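Local coordinates for meta cleavage compound hydrolase (Janthinobacterium, PDB 1J1I), which hydrolyses a carbon-carbon bond of the ring-cleaved aromatic intermediate of carbazole degradation, 2-hydroxy-6-oxo-6-(2'-aminophenyl)hexa-2,4-dienoic acid, to release anthranilate, at residues 221-235 and 248-261. Numbering follows the deposited sequence.
Sequences VQVPTLVVQGKDDKV and IDDSWGYIIPHCGH
Two members of what is very probably the alpha/beta-hydrolase catalytic triad, the acid D233 and the histidine H261, meet here beyond the C-terminal ends of two parallel strands. H261 ND1 donates to D233 OD2 at 2.6 Å, nearly straight at 166°. The oxygen lies in the ring plane and uses its syn lone pair. The carboxylate is turned 69° from the ring. CG of H261 is anti to the backbone N (chi1 -167°), which helps bring ND1 to D233. The side chain also comes within about 3 Å of that of S114 (nearest atoms), probably the nucleophile. V235 lies over one ring face, its CB 3.6 Å from the H261 ring centroid in a CH-pi contact.

D233 has several further partners. Its OD1 accepts from V235 N at 2.9 Å, an Asx turn, and also from V236 N. Its OD2 takes a weak bond from Q229 NE2 and a hydrogen from a water, which also donates to G260 O and accepts from G230 N. A leucine in place of H261 would probably leave D233 OD2 without its ring N-H partner and take away the imidazole beside S114.

Strands 225-230 and 251-256 bring the two loops together. They belong to a beta-alpha-beta unit with helix 238-247. Strand 251-256 is the last of the chain's sheet. A parallel ladder joins them, from T225 N to D250 O through to K231 N to I256 O, 2.8 Å. The L226 side chain lies against W252 and Y254, and V228 CG1 meets I256 CD1; helix 268-281 packs on this face. G253, Y254 and I255 extend the sheet into the second subunit, and K231 NZ hydrogen-bonds to S251 O of that subunit. Past the ladder, D232 N donates to C259 O at 2.9 Å, and D232 OD2 accepts a weak bond from C259 N.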
loop_
_atom_site.group_PDB
_atom_site.type_symbol
_atom_site.label_atom_id
_atom_site.label_comp_id
_atom_site.label_asym_id
_atom_site.label_seq_id
_atom_site.Cartn_x
_atom_site.Cartn_y
_atom_site.Cartn_z
ATOM N N VAL A 221 -9.292 -11.690 13.009
ATOM C CA VAL A 221 -8.195 -10.743 13.194
ATOM C C VAL A 221 -8.830 -9.357 13.312
ATOM O O VAL A 221 -9.417 -8.859 12.357
ATOM C CB VAL A 221 -7.216 -10.764 12.000
ATOM C CG1 VAL A 221 -6.132 -9.715 12.206
ATOM C CG2 VAL A 221 -6.591 -12.155 11.864
ATOM N N GLN A 222 -8.702 -8.739 14.485
ATOM C CA GLN A 222 -9.309 -7.431 14.739
ATOM C C GLN A 222 -8.319 -6.271 14.847
ATOM O O GLN A 222 -8.709 -5.109 14.795
ATOM C CB GLN A 222 -10.171 -7.505 16.017
ATOM C CG GLN A 222 -11.287 -8.552 15.945
ATOM C CD GLN A 222 -12.102 -8.661 17.229
ATOM O OE1 GLN A 222 -11.566 -8.556 18.335
ATOM N NE2 GLN A 222 -13.400 -8.894 17.085
ATOM N N VAL A 223 -7.038 -6.584 14.993
ATOM C CA VAL A 223 -6.002 -5.556 15.096
ATOM C C VAL A 223 -5.732 -4.941 13.719
ATOM O O VAL A 223 -6.014 -5.567 12.697
ATOM C CB VAL A 223 -4.695 -6.184 15.637
ATOM C CG1 VAL A 223 -3.510 -5.300 15.346
ATOM C CG2 VAL A 223 -4.813 -6.402 17.137
ATOM N N PRO A 224 -5.220 -3.693 13.672
ATOM C CA PRO A 224 -4.945 -3.117 12.352
ATOM C C PRO A 224 -3.928 -4.023 11.668
ATOM O O PRO A 224 -2.925 -4.429 12.273
ATOM C CB PRO A 224 -4.381 -1.730 12.677
ATOM C CG PRO A 224 -3.900 -1.859 14.106
ATOM C CD PRO A 224 -4.976 -2.698 14.729
ATOM N N THR A 225 -4.190 -4.333 10.407
ATOM C CA THR A 225 -3.339 -5.238 9.661
ATOM C C THR A 225 -2.925 -4.691 8.303
ATOM O O THR A 225 -3.689 -3.980 7.651
ATOM C CB THR A 225 -4.073 -6.581 9.447
ATOM O OG1 THR A 225 -4.379 -7.159 10.722
ATOM C CG2 THR A 225 -3.221 -7.548 8.631
ATOM N N LEU A 226 -1.708 -5.027 7.893
ATOM C CA LEU A 226 -1.189 -4.618 6.595
ATOM C C LEU A 226 -0.894 -5.913 5.840
ATOM O O LEU A 226 -0.058 -6.710 6.270
ATOM C CB LEU A 226 0.106 -3.816 6.757
ATOM C CG LEU A 226 0.497 -2.756 5.715
ATOM C CD1 LEU A 226 2.001 -2.821 5.474
ATOM C CD2 LEU A 226 -0.259 -2.957 4.423
ATOM N N VAL A 227 -1.603 -6.138 4.739
ATOM C CA VAL A 227 -1.391 -7.332 3.926
ATOM C C VAL A 227 -0.456 -6.919 2.789
ATOM O O VAL A 227 -0.848 -6.149 1.906
ATOM C CB VAL A 227 -2.725 -7.862 3.333
ATOM C CG1 VAL A 227 -2.474 -9.112 2.506
ATOM C CG2 VAL A 227 -3.715 -8.165 4.459
ATOM N N VAL A 228 0.783 -7.402 2.837
ATOM C CA VAL A 228 1.781 -7.085 1.810
ATOM C C VAL A 228 1.854 -8.269 0.862
ATOM O O VAL A 228 1.931 -9.416 1.305
ATOM C CB VAL A 228 3.173 -6.838 2.430
ATOM C CG1 VAL A 228 4.186 -6.526 1.333
ATOM C CG2 VAL A 228 3.103 -5.690 3.427
ATOM N N GLN A 229 1.857 -7.998 -0.439
ATOM C CA GLN A 229 1.854 -9.076 -1.411
ATOM C C GLN A 229 2.566 -8.778 -2.724
ATOM O O GLN A 229 2.369 -7.716 -3.328
ATOM C CB GLN A 229 0.403 -9.459 -1.712
ATOM C CG GLN A 229 0.229 -10.601 -2.690
ATOM C CD GLN A 229 0.763 -11.910 -2.149
ATOM O OE1 GLN A 229 0.521 -12.265 -0.994
ATOM N NE2 GLN A 229 1.489 -12.641 -2.986
ATOM N N GLY A 230 3.386 -9.733 -3.153
ATOM C CA GLY A 230 4.102 -9.610 -4.412
ATOM C C GLY A 230 3.150 -10.058 -5.506
ATOM O O GLY A 230 2.490 -11.089 -5.385
ATOM N N LYS A 231 3.063 -9.278 -6.576
ATOM C CA LYS A 231 2.164 -9.600 -7.673
ATOM C C LYS A 231 2.557 -10.886 -8.384
ATOM O O LYS A 231 1.700 -11.590 -8.918
ATOM C CB LYS A 231 2.127 -8.438 -8.679
ATOM C CG LYS A 231 0.736 -7.857 -8.892
ATOM C CD LYS A 231 0.698 -6.817 -10.009
ATOM C CE LYS A 231 0.879 -5.396 -9.484
ATOM N NZ LYS A 231 0.778 -4.384 -10.589
ATOM N N ASP A 232 3.849 -11.196 -8.374
ATOM C CA ASP A 232 4.360 -12.384 -9.048
ATOM C C ASP A 232 4.671 -13.562 -8.118
ATOM O O ASP A 232 5.425 -14.465 -8.478
ATOM C CB ASP A 232 5.607 -12.001 -9.842
ATOM C CG ASP A 232 5.389 -10.757 -10.685
ATOM O OD1 ASP A 232 4.454 -10.753 -11.506
ATOM O OD2 ASP A 232 6.148 -9.784 -10.523
ATOM N N ASP A 233 4.084 -13.548 -6.927
ATOM C CA ASP A 233 4.291 -14.611 -5.943
ATOM C C ASP A 233 3.702 -15.915 -6.485
ATOM O O ASP A 233 2.508 -15.988 -6.775
ATOM C CB ASP A 233 3.597 -14.232 -4.630
ATOM C CG ASP A 233 4.031 -15.097 -3.454
ATOM O OD1 ASP A 233 4.316 -16.294 -3.664
ATOM O OD2 ASP A 233 4.065 -14.577 -2.316
ATOM N N LYS A 234 4.539 -16.940 -6.624
ATOM C CA LYS A 234 4.087 -18.236 -7.133
ATOM C C LYS A 234 3.590 -19.165 -6.025
ATOM O O LYS A 234 2.841 -20.104 -6.291
ATOM C CB LYS A 234 5.217 -18.926 -7.905
ATOM C CG LYS A 234 5.651 -18.192 -9.162
ATOM C CD LYS A 234 6.861 -18.858 -9.800
ATOM C CE LYS A 234 7.327 -18.098 -11.034
ATOM N NZ LYS A 234 8.606 -18.644 -11.566
ATOM N N VAL A 235 4.017 -18.904 -4.792
ATOM C CA VAL A 235 3.610 -19.716 -3.645
ATOM C C VAL A 235 2.242 -19.244 -3.161
ATOM O O VAL A 235 1.317 -20.038 -3.014
ATOM C CB VAL A 235 4.630 -19.599 -2.487
ATOM C CG1 VAL A 235 4.210 -20.500 -1.325
ATOM C CG2 VAL A 235 6.020 -19.974 -2.980
ATOM N N ILE A 248 -10.296 -9.688 6.771
ATOM C CA ILE A 248 -9.835 -8.890 7.902
ATOM C C ILE A 248 -10.413 -7.469 7.825
ATOM O O ILE A 248 -10.052 -6.675 6.955
ATOM C CB ILE A 248 -8.292 -8.874 7.934
ATOM C CG1 ILE A 248 -7.780 -10.320 7.959
ATOM C CG2 ILE A 248 -7.787 -8.124 9.171
ATOM C CD1 ILE A 248 -6.267 -10.459 7.883
ATOM N N ASP A 249 -11.314 -7.152 8.748
ATOM C CA ASP A 249 -11.971 -5.847 8.743
ATOM C C ASP A 249 -11.076 -4.616 8.821
ATOM O O ASP A 249 -11.348 -3.613 8.161
ATOM C CB ASP A 249 -13.004 -5.755 9.862
ATOM C CG ASP A 249 -13.963 -4.596 9.657
ATOM O OD1 ASP A 249 -14.777 -4.666 8.714
ATOM O OD2 ASP A 249 -13.893 -3.615 10.417
ATOM N N ASP A 250 -10.028 -4.663 9.634
ATOM C CA ASP A 250 -9.156 -3.501 9.735
ATOM C C ASP A 250 -7.848 -3.711 8.986
ATOM O O ASP A 250 -6.765 -3.394 9.487
ATOM C CB ASP A 250 -8.877 -3.169 11.201
ATOM C CG ASP A 250 -8.553 -1.698 11.406
ATOM O OD1 ASP A 250 -9.146 -0.865 10.685
ATOM O OD2 ASP A 250 -7.728 -1.374 12.287
ATOM N N SER A 251 -7.952 -4.232 7.771
ATOM C CA SER A 251 -6.758 -4.484 6.977
ATOM C C SER A 251 -6.548 -3.529 5.807
ATOM O O SER A 251 -7.486 -3.164 5.096
ATOM C CB SER A 251 -6.758 -5.923 6.449
ATOM O OG SER A 251 -7.841 -6.170 5.564
ATOM N N TRP A 252 -5.291 -3.130 5.646
ATOM C CA TRP A 252 -4.841 -2.262 4.564
ATOM C C TRP A 252 -4.131 -3.222 3.624
ATOM O O TRP A 252 -3.696 -4.295 4.047
ATOM C CB TRP A 252 -3.826 -1.246 5.079
ATOM C CG TRP A 252 -4.394 -0.002 5.683
ATOM C CD1 TRP A 252 -4.442 1.238 5.107
ATOM C CD2 TRP A 252 -4.945 0.146 7.000
ATOM N NE1 TRP A 252 -4.978 2.149 5.983
ATOM C CE2 TRP A 252 -5.294 1.509 7.155
ATOM C CE3 TRP A 252 -5.168 -0.737 8.069
ATOM C CZ2 TRP A 252 -5.865 2.010 8.329
ATOM C CZ3 TRP A 252 -5.737 -0.238 9.243
ATOM C CH2 TRP A 252 -6.074 1.124 9.363
ATOM N N GLY A 253 -4.010 -2.849 2.354
ATOM C CA GLY A 253 -3.330 -3.714 1.414
ATOM C C GLY A 253 -2.209 -2.974 0.708
ATOM O O GLY A 253 -2.348 -1.784 0.406
ATOM N N TYR A 254 -1.093 -3.663 0.481
ATOM C CA TYR A 254 0.051 -3.087 -0.229
ATOM C C TYR A 254 0.520 -4.124 -1.242
ATOM O O TYR A 254 1.132 -5.137 -0.884
ATOM C CB TYR A 254 1.197 -2.736 0.724
ATOM C CG TYR A 254 2.315 -1.954 0.057
ATOM C CD1 TYR A 254 2.053 -0.745 -0.586
ATOM C CD2 TYR A 254 3.628 -2.433 0.047
ATOM C CE1 TYR A 254 3.060 -0.031 -1.224
ATOM C CE2 TYR A 254 4.648 -1.723 -0.588
ATOM C CZ TYR A 254 4.352 -0.522 -1.226
ATOM O OH TYR A 254 5.334 0.180 -1.881
ATOM N N ILE A 255 0.227 -3.857 -2.510
ATOM C CA ILE A 255 0.567 -4.765 -3.596
ATOM C C ILE A 255 1.793 -4.243 -4.330
ATOM O O ILE A 255 1.828 -3.086 -4.759
ATOM C CB ILE A 255 -0.619 -4.894 -4.569
ATOM C CG1 ILE A 255 -1.926 -5.069 -3.777
ATOM C CG2 ILE A 255 -0.406 -6.074 -5.496
ATOM C CD1 ILE A 255 -2.004 -6.335 -2.942
ATOM N N ILE A 256 2.791 -5.112 -4.475
ATOM C CA ILE A 256 4.061 -4.765 -5.104
ATOM C C ILE A 256 4.299 -5.486 -6.432
ATOM O O ILE A 256 4.189 -6.713 -6.517
ATOM C CB ILE A 256 5.231 -5.106 -4.149
ATOM C CG1 ILE A 256 5.018 -4.424 -2.795
ATOM C CG2 ILE A 256 6.558 -4.687 -4.759
ATOM C CD1 ILE A 256 6.047 -4.842 -1.734
ATOM N N PRO A 257 4.623 -4.728 -7.493
ATOM C CA PRO A 257 4.871 -5.336 -8.804
ATOM C C PRO A 257 6.294 -5.896 -8.877
ATOM O O PRO A 257 7.155 -5.501 -8.093
ATOM C CB PRO A 257 4.665 -4.169 -9.762
ATOM C CG PRO A 257 5.254 -3.007 -8.974
ATOM C CD PRO A 257 4.679 -3.254 -7.570
ATOM N N HIS A 258 6.528 -6.822 -9.807
ATOM C CA HIS A 258 7.857 -7.405 -9.997
ATOM C C HIS A 258 8.415 -7.865 -8.660
ATOM O O HIS A 258 9.555 -7.564 -8.299
ATOM C CB HIS A 258 8.769 -6.350 -10.614
ATOM C CG HIS A 258 8.143 -5.627 -11.765
ATOM N ND1 HIS A 258 8.205 -4.256 -11.909
ATOM C CD2 HIS A 258 7.417 -6.082 -12.813
ATOM C CE1 HIS A 258 7.543 -3.901 -12.994
ATOM N NE2 HIS A 258 7.055 -4.989 -13.561
ATOM N N CYS A 259 7.591 -8.608 -7.936
ATOM C CA CYS A 259 7.945 -9.083 -6.615
ATOM C C CYS A 259 7.404 -10.485 -6.418
ATOM O O CYS A 259 6.246 -10.764 -6.730
ATOM C CB CYS A 259 7.341 -8.129 -5.578
ATOM S SG CYS A 259 7.713 -8.500 -3.866
ATOM N N GLY A 260 8.257 -11.365 -5.904
ATOM C CA GLY A 260 7.864 -12.738 -5.667
ATOM C C GLY A 260 7.318 -12.961 -4.267
ATOM O O GLY A 260 6.589 -12.124 -3.733
ATOM N N HIS A 261 7.703 -14.088 -3.672
ATOM C CA HIS A 261 7.247 -14.495 -2.346
ATOM C C HIS A 261 7.981 -13.851 -1.161
ATOM O O HIS A 261 7.506 -13.934 -0.027
ATOM C CB HIS A 261 7.340 -16.026 -2.256
ATOM C CG HIS A 261 6.623 -16.624 -1.082
ATOM N ND1 HIS A 261 5.295 -16.377 -0.811
ATOM C CD2 HIS A 261 7.043 -17.499 -0.137
ATOM C CE1 HIS A 261 4.925 -17.074 0.250
ATOM N NE2 HIS A 261 5.968 -17.763 0.679
HETATM O O HOH W 1 -11.770 -8.873 11.050
HETATM O O HOH W 2 -8.763 -6.313 11.617
HETATM O O HOH W 3 -8.460 -2.605 14.873
HETATM O O HOH W 4 4.707 -11.993 -1.709
HETATM O O HOH W 5 4.391 -7.443 -11.514
#